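Local coordinates for protein VIN1 (Oscarella pearsei, PDB 6BFI) that binds actin filaments and may play a role in cell-cell adhesion, at residues S503-I507 / V606-R610; R506-V511 / S533-A538; N668-A674 / M702-S706. All coordinates share one frame; numbering follows the deposited sequence.

Contact 1 of 3, residues S503-I507 / V606-R610; sequences SEARI and VAAVR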
ATOM      1  N   SER A 503     -23.154  -5.430 -15.728  1.00 61.31           N
ATOM      2  CA  SER A 503     -23.369  -4.405 -16.745  1.00 60.32           C
ATOM      3  C   SER A 503     -24.080  -4.965 -17.971  1.00 59.90           C
ATOM      4  O   SER A 503     -24.880  -4.259 -18.594  1.00 62.67           O
ATOM      5  CB  SER A 503     -22.034  -3.780 -17.152  1.00 58.30           C
ATOM      6  OG  SER A 503     -21.411  -3.142 -16.052  1.00 59.96           O
ATOM      7  N   GLU A 504     -23.809  -6.220 -18.332  1.00 58.37           N
ATOM      8  CA  GLU A 504     -24.500  -6.824 -19.465  1.00 61.99           C
ATOM      9  C   GLU A 504     -25.988  -6.974 -19.176  1.00 66.38           C
ATOM     10  O   GLU A 504     -26.830  -6.676 -20.033  1.00 68.64           O
ATOM     11  CB  GLU A 504     -23.874  -8.179 -19.798  1.00 68.39           C
ATOM     12  CG  GLU A 504     -24.358  -8.808 -21.100  1.00 77.99           C
ATOM     13  CD  GLU A 504     -23.787 -10.199 -21.324  1.00 86.04           C
ATOM     14  OE1 GLU A 504     -23.177 -10.750 -20.383  1.00 87.23           O
ATOM     15  OE2 GLU A 504     -23.946 -10.744 -22.439  1.00 91.56           O
ATOM     16  N   ALA A 505     -26.332  -7.418 -17.965  1.00 67.00           N
ATOM     17  CA  ALA A 505     -27.739  -7.591 -17.611  1.00 67.18           C
ATOM     18  C   ALA A 505     -28.455  -6.247 -17.527  1.00 66.05           C
ATOM     19  O   ALA A 505     -29.534  -6.069 -18.107  1.00 68.56           O
ATOM     20  CB  ALA A 505     -27.856  -8.350 -16.290  1.00 63.44           C
ATOM     21  N   ARG A 506     -27.867  -5.287 -16.806  1.00 62.83           N
ATOM     22  CA  ARG A 506     -28.488  -3.973 -16.673  1.00 66.01           C
ATOM     23  C   ARG A 506     -28.642  -3.295 -18.030  1.00 65.49           C
ATOM     24  O   ARG A 506     -29.680  -2.682 -18.311  1.00 65.89           O
ATOM     25  CB  ARG A 506     -27.670  -3.100 -15.720  1.00 67.65           C
ATOM     26  CG  ARG A 506     -27.765  -3.530 -14.263  1.00 75.64           C
ATOM     27  CD  ARG A 506     -26.646  -2.941 -13.415  1.00 79.42           C
ATOM     28  NE  ARG A 506     -27.124  -1.941 -12.464  1.00 82.05           N
ATOM     29  CZ  ARG A 506     -26.804  -0.651 -12.509  1.00 84.64           C
ATOM     30  NH1 ARG A 506     -25.994  -0.197 -13.458  1.00 81.80           N
ATOM     31  NH2 ARG A 506     -27.287   0.184 -11.599  1.00 88.32           N
ATOM     32  N   ILE A 507     -27.626  -3.406 -18.887  1.00 62.66           N
ATOM     33  CA  ILE A 507     -27.720  -2.831 -20.226  1.00 63.48           C
ATOM     34  C   ILE A 507     -28.798  -3.541 -21.037  1.00 70.74           C
ATOM     35  O   ILE A 507     -29.507  -2.912 -21.828  1.00 72.49           O
ATOM     36  CB  ILE A 507     -26.349  -2.875 -20.925  1.00 70.74           C
ATOM     37  CG1 ILE A 507     -25.427  -1.797 -20.351  1.00 66.37           C
ATOM     38  CG2 ILE A 507     -26.496  -2.683 -22.427  1.00 73.80           C
ATOM     39  CD1 ILE A 507     -24.014  -1.858 -20.881  1.00 58.79           C
ATOM     40  N   VAL A 606     -21.112  -5.215 -25.867  1.00 62.35           N
ATOM     41  CA  VAL A 606     -20.891  -5.525 -24.455  1.00 59.79           C
ATOM     42  C   VAL A 606     -20.744  -7.027 -24.260  1.00 64.18           C
ATOM     43  O   VAL A 606     -19.853  -7.494 -23.535  1.00 61.68           O
ATOM     44  CB  VAL A 606     -22.030  -4.951 -23.592  1.00 61.02           C
ATOM     45  CG1 VAL A 606     -21.925  -5.461 -22.162  1.00 57.40           C
ATOM     46  CG2 VAL A 606     -21.997  -3.431 -23.620  1.00 60.38           C
ATOM     47  N   ALA A 607     -21.605  -7.810 -24.915  1.00 69.07           N
ATOM     48  CA  ALA A 607     -21.476  -9.261 -24.852  1.00 60.71           C
ATOM     49  C   ALA A 607     -20.120  -9.727 -25.365  1.00 66.76           C
ATOM     50  O   ALA A 607     -19.563 -10.699 -24.846  1.00 59.87           O
ATOM     51  CB  ALA A 607     -22.601  -9.925 -25.646  1.00 64.88           C
ATOM     52  N   ALA A 608     -19.569  -9.044 -26.372  1.00 62.30           N
ATOM     53  CA  ALA A 608     -18.262  -9.428 -26.897  1.00 60.35           C
ATOM     54  C   ALA A 608     -17.165  -9.195 -25.865  1.00 63.92           C
ATOM     55  O   ALA A 608     -16.322 -10.073 -25.631  1.00 64.93           O
ATOM     56  CB  ALA A 608     -17.965  -8.658 -28.183  1.00 62.34           C
ATOM     57  N   VAL A 609     -17.161  -8.017 -25.234  1.00 57.15           N
ATOM     58  CA  VAL A 609     -16.159  -7.740 -24.204  1.00 55.51           C
ATOM     59  C   VAL A 609     -16.279  -8.746 -23.062  1.00 60.09           C
ATOM     60  O   VAL A 609     -15.279  -9.310 -22.588  1.00 54.40           O
ATOM     61  CB  VAL A 609     -16.297  -6.292 -23.699  1.00 54.73           C
ATOM     62  CG1 VAL A 609     -15.202  -5.973 -22.690  1.00 53.28           C
ATOM     63  CG2 VAL A 609     -16.263  -5.320 -24.871  1.00 55.59           C
ATOM     64  N   ARG A 610     -17.515  -8.991 -22.611  1.00 60.91           N
ATOM     65  CA  ARG A 610     -17.754  -9.992 -21.579  1.00 61.32           C
ATOM     66  C   ARG A 610     -17.260 -11.366 -22.011  1.00 68.83           C
ATOM     67  O   ARG A 610     -16.807 -12.151 -21.172  1.00 71.68           O
ATOM     68  CB  ARG A 610     -19.245 -10.043 -21.240  1.00 60.25           C
ATOM     69  CG  ARG A 610     -19.593 -10.871 -20.012  1.00 64.32           C
ATOM     70  CD  ARG A 610     -20.031 -12.292 -20.364  1.00 70.44           C
ATOM     71  NE  ARG A 610     -21.217 -12.312 -21.217  1.00 79.77           N
ATOM     72  CZ  ARG A 610     -21.222 -12.717 -22.483  1.00 84.95           C
ATOM     73  NH1 ARG A 610     -20.101 -13.149 -23.046  1.00 88.94           N
ATOM     74  NH2 ARG A 610     -22.347 -12.699 -23.186  1.00 83.31           N
TER
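In the helical bundle of this vinculin-family chain, helices 496-519 and 589-615 run antiparallel, and here Glu-504 pairs with Arg-610 over a small apolar seam. The short segments lie at 166° with their axes 10.3 Å apart, and the backbones come nearest where Glu-504 faces Val-606. A salt bridge carries the polar side. The guanidinium offers its NE and one terminal nitrogen side-on, one to each carboxylate oxygen: Arg-610 NE to Glu-504 OE1 is 2.6 Å and Arg-610 NH2 to Glu-504 OE2 is also 2.6 Å. Both oxygens are met on their syn sides, but the grip is twisted, with the two planes 50° apart and each partner tilted from the other's plane; the NH2 bond is the more bent of the two. Glu-504 reaches across because CG stands anti to the backbone N (chi1 -171°) and the chain stays extended beyond it. Arg-610 folds instead, bent at chi2 and chi3, which brings one guanidinium face over its own helix at Ala-607 CA. The methyl of the same alanine touches the acid, Ala-607 CB lying 3.6 Å from Glu-504 OE2. Inward of this pair Val-606 divides its branches: CG1 packs 4.0 Å from Glu-504 CA, whereas CG2 meets Ile-507 CD1 tip to tip at 3.7 Å. Behind the seam Leu-568 of helix 555-569 touches Val-606, and Gln-537 of helix 524-550 touches Ile-507. The chemistry is thus split by depth, with buried aliphatic branches on the inner side and opposite charges on the partly exposed one. Two bonds to separate oxygens fix the carboxylate's rotation more firmly than one could, and the nearby positive charge would be expected to favour the ionised form of Glu-504.

Contact 2 of 3, residues R506-V511 / S533-A538; sequences RIQADV and SVARQA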
ATOM      1  N   ARG A 506     -27.867  -5.287 -16.806  1.00 62.83           N
ATOM      2  CA  ARG A 506     -28.488  -3.973 -16.673  1.00 66.01           C
ATOM      3  C   ARG A 506     -28.642  -3.295 -18.030  1.00 65.49           C
ATOM      4  O   ARG A 506     -29.680  -2.682 -18.311  1.00 65.89           O
ATOM      5  CB  ARG A 506     -27.670  -3.100 -15.720  1.00 67.65           C
ATOM      6  CG  ARG A 506     -27.765  -3.530 -14.263  1.00 75.64           C
ATOM      7  CD  ARG A 506     -26.646  -2.941 -13.415  1.00 79.42           C
ATOM      8  NE  ARG A 506     -27.124  -1.941 -12.464  1.00 82.05           N
ATOM      9  CZ  ARG A 506     -26.804  -0.651 -12.509  1.00 84.64           C
ATOM     10  NH1 ARG A 506     -25.994  -0.197 -13.458  1.00 81.80           N
ATOM     11  NH2 ARG A 506     -27.287   0.184 -11.599  1.00 88.32           N
ATOM     12  N   ILE A 507     -27.626  -3.406 -18.887  1.00 62.66           N
ATOM     13  CA  ILE A 507     -27.720  -2.831 -20.226  1.00 63.48           C
ATOM     14  C   ILE A 507     -28.798  -3.541 -21.037  1.00 70.74           C
ATOM     15  O   ILE A 507     -29.507  -2.912 -21.828  1.00 72.49           O
ATOM     16  CB  ILE A 507     -26.349  -2.875 -20.925  1.00 70.74           C
ATOM     17  CG1 ILE A 507     -25.427  -1.797 -20.351  1.00 66.37           C
ATOM     18  CG2 ILE A 507     -26.496  -2.683 -22.427  1.00 73.80           C
ATOM     19  CD1 ILE A 507     -24.014  -1.858 -20.881  1.00 58.79           C
ATOM     20  N   GLN A 508     -28.952  -4.856 -20.846  1.00 74.73           N
ATOM     21  CA  GLN A 508     -30.022  -5.578 -21.532  1.00 73.40           C
ATOM     22  C   GLN A 508     -31.391  -5.057 -21.114  1.00 70.71           C
ATOM     23  O   GLN A 508     -32.255  -4.798 -21.960  1.00 72.95           O
ATOM     24  CB  GLN A 508     -29.916  -7.078 -21.256  1.00 77.77           C
ATOM     25  CG  GLN A 508     -28.908  -7.812 -22.120  1.00 79.93           C
ATOM     26  CD  GLN A 508     -28.893  -9.302 -21.845  1.00 83.42           C
ATOM     27  OE1 GLN A 508     -29.856  -9.855 -21.312  1.00 87.74           O
ATOM     28  NE2 GLN A 508     -27.797  -9.962 -22.203  1.00 81.90           N
ATOM     29  N   ALA A 509     -31.606  -4.895 -19.806  1.00 70.36           N
ATOM     30  CA  ALA A 509     -32.898  -4.409 -19.327  1.00 72.69           C
ATOM     31  C   ALA A 509     -33.169  -2.983 -19.798  1.00 75.98           C
ATOM     32  O   ALA A 509     -34.286  -2.664 -20.225  1.00 81.11           O
ATOM     33  CB  ALA A 509     -32.957  -4.489 -17.803  1.00 72.22           C
ATOM     34  N   ASP A 510     -32.160  -2.111 -19.731  1.00 72.49           N
ATOM     35  CA  ASP A 510     -32.367  -0.716 -20.109  1.00 78.25           C
ATOM     36  C   ASP A 510     -32.561  -0.566 -21.613  1.00 75.93           C
ATOM     37  O   ASP A 510     -33.349   0.275 -22.060  1.00 75.54           O
ATOM     38  CB  ASP A 510     -31.200   0.141 -19.623  1.00 78.17           C
ATOM     39  CG  ASP A 510     -31.198   0.320 -18.115  1.00 84.13           C
ATOM     40  OD1 ASP A 510     -32.266   0.131 -17.496  1.00 87.40           O
ATOM     41  OD2 ASP A 510     -30.134   0.656 -17.552  1.00 85.61           O
ATOM     42  N   VAL A 511     -31.852  -1.368 -22.410  1.00 75.44           N
ATOM     43  CA  VAL A 511     -32.049  -1.335 -23.857  1.00 78.50           C
ATOM     44  C   VAL A 511     -33.423  -1.886 -24.220  1.00 85.32           C
ATOM     45  O   VAL A 511     -34.096  -1.365 -25.117  1.00 92.26           O
ATOM     46  CB  VAL A 511     -30.920  -2.101 -24.570  1.00 79.07           C
ATOM     47  CG1 VAL A 511     -31.304  -2.399 -26.014  1.00 80.94           C
ATOM     48  CG2 VAL A 511     -29.630  -1.298 -24.523  1.00 76.41           C
ATOM     49  N   SER A 533     -28.260   6.850 -20.613  1.00 70.79           N
ATOM     50  CA  SER A 533     -27.851   5.936 -19.551  1.00 67.39           C
ATOM     51  C   SER A 533     -27.182   4.692 -20.127  1.00 68.30           C
ATOM     52  O   SER A 533     -26.155   4.231 -19.608  1.00 63.56           O
ATOM     53  CB  SER A 533     -29.059   5.549 -18.698  1.00 72.49           C
ATOM     54  OG  SER A 533     -28.760   4.439 -17.870  1.00 75.62           O
ATOM     55  N   VAL A 534     -27.746   4.140 -21.203  1.00 67.99           N
ATOM     56  CA  VAL A 534     -27.129   2.991 -21.861  1.00 65.45           C
ATOM     57  C   VAL A 534     -25.747   3.356 -22.388  1.00 64.11           C
ATOM     58  O   VAL A 534     -24.791   2.580 -22.261  1.00 62.31           O
ATOM     59  CB  VAL A 534     -28.044   2.464 -22.981  1.00 67.37           C
ATOM     60  CG1 VAL A 534     -27.301   1.466 -23.852  1.00 66.45           C
ATOM     61  CG2 VAL A 534     -29.288   1.831 -22.384  1.00 72.27           C
ATOM     62  N   ALA A 535     -25.615   4.547 -22.979  1.00 65.23           N
ATOM     63  CA  ALA A 535     -24.314   4.986 -23.476  1.00 64.36           C
ATOM     64  C   ALA A 535     -23.293   5.091 -22.347  1.00 62.40           C
ATOM     65  O   ALA A 535     -22.125   4.717 -22.518  1.00 61.03           O
ATOM     66  CB  ALA A 535     -24.455   6.325 -24.198  1.00 66.33           C
ATOM     67  N   ARG A 536     -23.716   5.592 -21.183  1.00 62.50           N
ATOM     68  CA  ARG A 536     -22.793   5.714 -20.058  1.00 60.95           C
ATOM     69  C   ARG A 536     -22.390   4.347 -19.519  1.00 61.91           C
ATOM     70  O   ARG A 536     -21.221   4.132 -19.174  1.00 64.06           O
ATOM     71  CB  ARG A 536     -23.416   6.571 -18.953  1.00 62.26           C
ATOM     72  CG  ARG A 536     -23.610   8.031 -19.340  1.00 69.30           C
ATOM     73  CD  ARG A 536     -23.943   8.897 -18.131  1.00 74.79           C
ATOM     74  NE  ARG A 536     -25.233   8.553 -17.536  1.00 77.00           N
ATOM     75  CZ  ARG A 536     -26.379   9.155 -17.837  1.00 77.03           C
ATOM     76  NH1 ARG A 536     -26.402  10.136 -18.730  1.00 76.13           N
ATOM     77  NH2 ARG A 536     -27.504   8.779 -17.244  1.00 75.80           N
ATOM     78  N   GLN A 537     -23.336   3.408 -19.439  1.00 59.39           N
ATOM     79  CA  GLN A 537     -22.991   2.063 -18.986  1.00 57.97           C
ATOM     80  C   GLN A 537     -22.030   1.384 -19.956  1.00 57.11           C
ATOM     81  O   GLN A 537     -21.073   0.718 -19.537  1.00 60.51           O
ATOM     82  CB  GLN A 537     -24.260   1.232 -18.803  1.00 58.93           C
ATOM     83  CG  GLN A 537     -25.196   1.765 -17.733  1.00 59.95           C
ATOM     84  CD  GLN A 537     -26.470   0.957 -17.612  1.00 61.29           C
ATOM     85  OE1 GLN A 537     -26.436  -0.264 -17.445  1.00 61.04           O
ATOM     86  NE2 GLN A 537     -27.609   1.635 -17.699  1.00 77.51           N
ATOM     87  N   ALA A 538     -22.260   1.555 -21.261  1.00 59.25           N
ATOM     88  CA  ALA A 538     -21.361   0.978 -22.253  1.00 57.76           C
ATOM     89  C   ALA A 538     -19.964   1.581 -22.152  1.00 60.65           C
ATOM     90  O   ALA A 538     -18.962   0.857 -22.217  1.00 55.76           O
ATOM     91  CB  ALA A 538     -21.931   1.178 -23.657  1.00 59.52           C
TER
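Gln-537 and Ile-507 form the tight centre of this antiparallel helix pair, whose segments on helices 496-519 and 524-550 lie at 163°. Their side chains slide past each other in opposite directions, so that Ile-507 CG1 comes to 3.4 Å from Gln-537 OE1 and Ile-507 CD1 to 3.7 Å from Gln-537 CB. One turn along, Val-511 and Val-534 cross at about a right angle, and Val-511 CG2 sits 3.7 Å from Val-534 CG1. The other valine branch, Val-534 CG2, packs 3.8 Å from Asp-510 CB, joining the buried apolar layer to the polar group beside it. Gln-537 CG lies anti to the carbonyl carbon and the chain runs extended beyond it, carrying the amide across to Asp-510. There the amide stands at right angles to the Asp-510 carboxylate (89° between planes) and gives a nearly straight bond (168°) from Gln-537 NE2 to the anti lone pair of Asp-510 OD2, 2.7 Å away. The same nitrogen donates back to its own helix, Gln-537 NE2 to Ser-533 OG at 3.0 Å. Both acceptors lie in the amide plane and together hold its rotation, and the carboxylate, as an acceptor, supports placing NE2 on this side. A leucine here would probably leave Asp-510 OD2 and Ser-533 OG without this shared donor and set the carboxylate free to turn. Asp-510 is partly exposed but firmly bonded; the looser side belongs to Arg-506, whose CB is 3.5 Å from Gln-537 OE1, and to the slight contact of Ser-533. Helix 589-615 covers the Ile-507 and Val-511 side, Val-603 touching both and Ala-599 the valine; Ile-572 of helix 572-584 touches Ala-538, and a loop residue, Val-377, touches Gln-537.

Contact 3 of 3, residues N668-A674 / M702-S706; sequences NPIHHAA and MAMMS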
ATOM      1  N   ASN A 668      10.893 -15.199  23.984  1.00 81.12           N
ATOM      2  CA  ASN A 668      11.456 -15.496  22.664  1.00 73.63           C
ATOM      3  C   ASN A 668      10.574 -14.915  21.569  1.00 70.97           C
ATOM      4  O   ASN A 668       9.895 -15.648  20.842  1.00 74.08           O
ATOM      5  CB  ASN A 668      11.622 -17.006  22.478  1.00 72.37           C
ATOM      6  CG  ASN A 668      12.721 -17.586  23.345  1.00 68.44           C
ATOM      7  OD1 ASN A 668      12.513 -17.865  24.526  1.00 60.19           O
ATOM      8  ND2 ASN A 668      13.898 -17.779  22.759  1.00 65.07           N
ATOM      9  N   PRO A 669      10.578 -13.586  21.403  1.00 65.41           N
ATOM     10  CA  PRO A 669       9.803 -12.995  20.296  1.00 58.56           C
ATOM     11  C   PRO A 669      10.308 -13.412  18.925  1.00 55.22           C
ATOM     12  O   PRO A 669       9.504 -13.713  18.027  1.00 59.44           O
ATOM     13  CB  PRO A 669       9.964 -11.483  20.523  1.00 61.02           C
ATOM     14  CG  PRO A 669      10.416 -11.338  21.943  1.00 64.69           C
ATOM     15  CD  PRO A 669      11.231 -12.557  22.230  1.00 66.34           C
ATOM     16  N   ILE A 670      11.631 -13.433  18.742  1.00 48.20           N
ATOM     17  CA  ILE A 670      12.208 -13.858  17.471  1.00 48.23           C
ATOM     18  C   ILE A 670      11.772 -15.279  17.141  1.00 54.86           C
ATOM     19  O   ILE A 670      11.423 -15.587  15.994  1.00 55.66           O
ATOM     20  CB  ILE A 670      13.741 -13.733  17.519  1.00 48.79           C
ATOM     21  CG1 ILE A 670      14.154 -12.287  17.805  1.00 56.08           C
ATOM     22  CG2 ILE A 670      14.359 -14.212  16.219  1.00 49.72           C
ATOM     23  CD1 ILE A 670      15.651 -12.096  17.952  1.00 58.76           C
ATOM     24  N   HIS A 671      11.773 -16.163  18.144  1.00 56.79           N
ATOM     25  CA  HIS A 671      11.354 -17.542  17.920  1.00 54.76           C
ATOM     26  C   HIS A 671       9.888 -17.614  17.521  1.00 55.71           C
ATOM     27  O   HIS A 671       9.508 -18.434  16.681  1.00 58.54           O
ATOM     28  CB  HIS A 671      11.607 -18.378  19.176  1.00 54.81           C
ATOM     29  CG  HIS A 671      11.382 -19.845  18.982  1.00 62.74           C
ATOM     30  ND1 HIS A 671      10.127 -20.393  18.825  1.00 66.49           N
ATOM     31  CD2 HIS A 671      12.253 -20.880  18.927  1.00 68.23           C
ATOM     32  CE1 HIS A 671      10.236 -21.701  18.677  1.00 69.66           C
ATOM     33  NE2 HIS A 671      11.515 -22.023  18.735  1.00 71.81           N
ATOM     34  N   HIS A 672       9.045 -16.765  18.112  1.00 59.08           N
ATOM     35  CA  HIS A 672       7.637 -16.750  17.730  1.00 60.73           C
ATOM     36  C   HIS A 672       7.458 -16.307  16.283  1.00 61.83           C
ATOM     37  O   HIS A 672       6.681 -16.915  15.537  1.00 64.49           O
ATOM     38  CB  HIS A 672       6.846 -15.845  18.672  1.00 60.90           C
ATOM     39  CG  HIS A 672       6.478 -16.497  19.968  1.00 63.71           C
ATOM     40  ND1 HIS A 672       5.196 -16.915  20.253  1.00 62.91           N
ATOM     41  CD2 HIS A 672       7.224 -16.810  21.054  1.00 65.19           C
ATOM     42  CE1 HIS A 672       5.167 -17.451  21.460  1.00 63.55           C
ATOM     43  NE2 HIS A 672       6.385 -17.400  21.967  1.00 65.48           N
ATOM     44  N   ALA A 673       8.170 -15.256  15.862  1.00 59.54           N
ATOM     45  CA  ALA A 673       8.061 -14.810  14.474  1.00 58.44           C
ATOM     46  C   ALA A 673       8.551 -15.888  13.512  1.00 57.58           C
ATOM     47  O   ALA A 673       7.902 -16.185  12.496  1.00 63.15           O
ATOM     48  CB  ALA A 673       8.843 -13.510  14.276  1.00 55.55           C
ATOM     49  N   ALA A 674       9.698 -16.496  13.829  1.00 55.40           N
ATOM     50  CA  ALA A 674      10.204 -17.600  13.020  1.00 56.38           C
ATOM     51  C   ALA A 674       9.230 -18.770  12.989  1.00 59.24           C
ATOM     52  O   ALA A 674       9.155 -19.487  11.985  1.00 62.56           O
ATOM     53  CB  ALA A 674      11.568 -18.053  13.543  1.00 53.64           C
ATOM     54  N   MET A 702      16.467 -18.392  11.816  1.00 50.68           N
ATOM     55  CA  MET A 702      16.008 -17.306  12.679  1.00 53.18           C
ATOM     56  C   MET A 702      15.733 -17.802  14.095  1.00 55.79           C
ATOM     57  O   MET A 702      15.989 -17.083  15.072  1.00 55.29           O
ATOM     58  CB  MET A 702      14.763 -16.650  12.083  1.00 53.03           C
ATOM     59  CG  MET A 702      14.286 -15.419  12.840  1.00 57.52           C
ATOM     60  SD  MET A 702      15.392 -13.992  12.699  1.00 61.27           S
ATOM     61  CE  MET A 702      15.148 -13.533  10.984  1.00 54.32           C
ATOM     62  N   ALA A 703      15.214 -19.029  14.225  1.00 53.01           N
ATOM     63  CA  ALA A 703      15.054 -19.623  15.549  1.00 54.75           C
ATOM     64  C   ALA A 703      16.405 -19.817  16.229  1.00 56.99           C
ATOM     65  O   ALA A 703      16.550 -19.558  17.435  1.00 60.73           O
ATOM     66  CB  ALA A 703      14.311 -20.955  15.443  1.00 57.61           C
ATOM     67  N   MET A 704      17.409 -20.269  15.471  1.00 58.40           N
ATOM     68  CA  MET A 704      18.753 -20.372  16.031  1.00 62.62           C
ATOM     69  C   MET A 704      19.257 -19.014  16.501  1.00 63.92           C
ATOM     70  O   MET A 704      19.890 -18.912  17.561  1.00 63.56           O
ATOM     71  CB  MET A 704      19.712 -20.977  15.007  1.00 69.37           C
ATOM     72  CG  MET A 704      19.349 -22.388  14.588  1.00 76.53           C
ATOM     73  SD  MET A 704      19.012 -23.447  16.006  1.00 87.12           S
ATOM     74  CE  MET A 704      20.604 -23.459  16.826  1.00 90.30           C
ATOM     75  N   MET A 705      18.980 -17.955  15.731  1.00 59.13           N
ATOM     76  CA  MET A 705      19.361 -16.614  16.167  1.00 59.80           C
ATOM     77  C   MET A 705      18.693 -16.265  17.489  1.00 58.24           C
ATOM     78  O   MET A 705      19.342 -15.745  18.402  1.00 57.97           O
ATOM     79  CB  MET A 705      19.007 -15.566  15.110  1.00 62.49           C
ATOM     80  CG  MET A 705      19.158 -14.142  15.652  1.00 66.22           C
ATOM     81  SD  MET A 705      18.804 -12.791  14.513  1.00 66.02           S
ATOM     82  CE  MET A 705      20.049 -13.075  13.267  1.00 60.06           C
ATOM     83  N   SER A 706      17.391 -16.540  17.606  1.00 58.25           N
ATOM     84  CA  SER A 706      16.700 -16.310  18.871  1.00 64.25           C
ATOM     85  C   SER A 706      17.430 -16.990  20.022  1.00 70.04           C
ATOM     86  O   SER A 706      17.712 -16.367  21.058  1.00 71.45           O
ATOM     87  CB  SER A 706      15.258 -16.811  18.777  1.00 68.40           C
ATOM     88  OG  SER A 706      14.614 -16.751  20.038  1.00 73.84           O
TER
HETATM   89  O   HOH W   1      13.993 -13.493  20.859  1.00 66.11           O
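Ile-670, Ala-674 and Met-702 form an apolar patch where the first turns of helix 669-682 run antiparallel to helix 690-710. The side chains of Ile-670 and Met-702 cross at about a right angle, with Ile-670 CG2 3.6 Å from Met-702 CG; Met-702 SD still touches Ile-670 CG2 before the bent chain turns off toward helix 786-817. Ala-674 CB lies 3.8 Å from Met-702 CB, and His-671 CD2 stands obliquely 4.0 Å from Ala-703 CB. The axes of the short segments approach to 8.0 Å, consistent with the small Ala-674, Ala-703 and Ser-706 at the interface. The polar contacts gather at the N-terminal end of helix 669-682, opposite Ser-706. Asn-668 ND2 gives Ser-706 OG a 3.0 Å hydrogen bond, nearly straight at 166° and close to the amide plane. The hydroxyl is set there by chi1 of 173°, OG lying anti to the backbone N, while Ser-706 CB packs 3.7 Å from Ile-670 CB. A water accepts from Ile-670 N, at the helix start, and makes a weak bond with Ser-706 OG. Helices 649-659 and 786-817 cover the pair. The cross-contact hydrogen bond thus joins amide to hydroxyl, with no salt bridge between the segments.

Contacts 1 and 2 share helix 496-519 and meet at Ile-507, which touches both partner helices, 589-615 and 524-550; their centres are about 9 Å apart. Contact 3 holds a different helix pair, its centre about 53 Å from that of contact 1 and about 58 Å from that of contact 2, on the opposite side of the chain's centre. All three are antiparallel helix packings. Contact 1 is only partly buried and carries a full salt bridge at its surface side. Contact 2 is more buried, and replaces paired charges with an amide between an acid and a hydroxyl. Contact 3, where every touching residue is buried, brings its helices closest together and combines apolar packing with an amide-to-hydroxyl bond and a water.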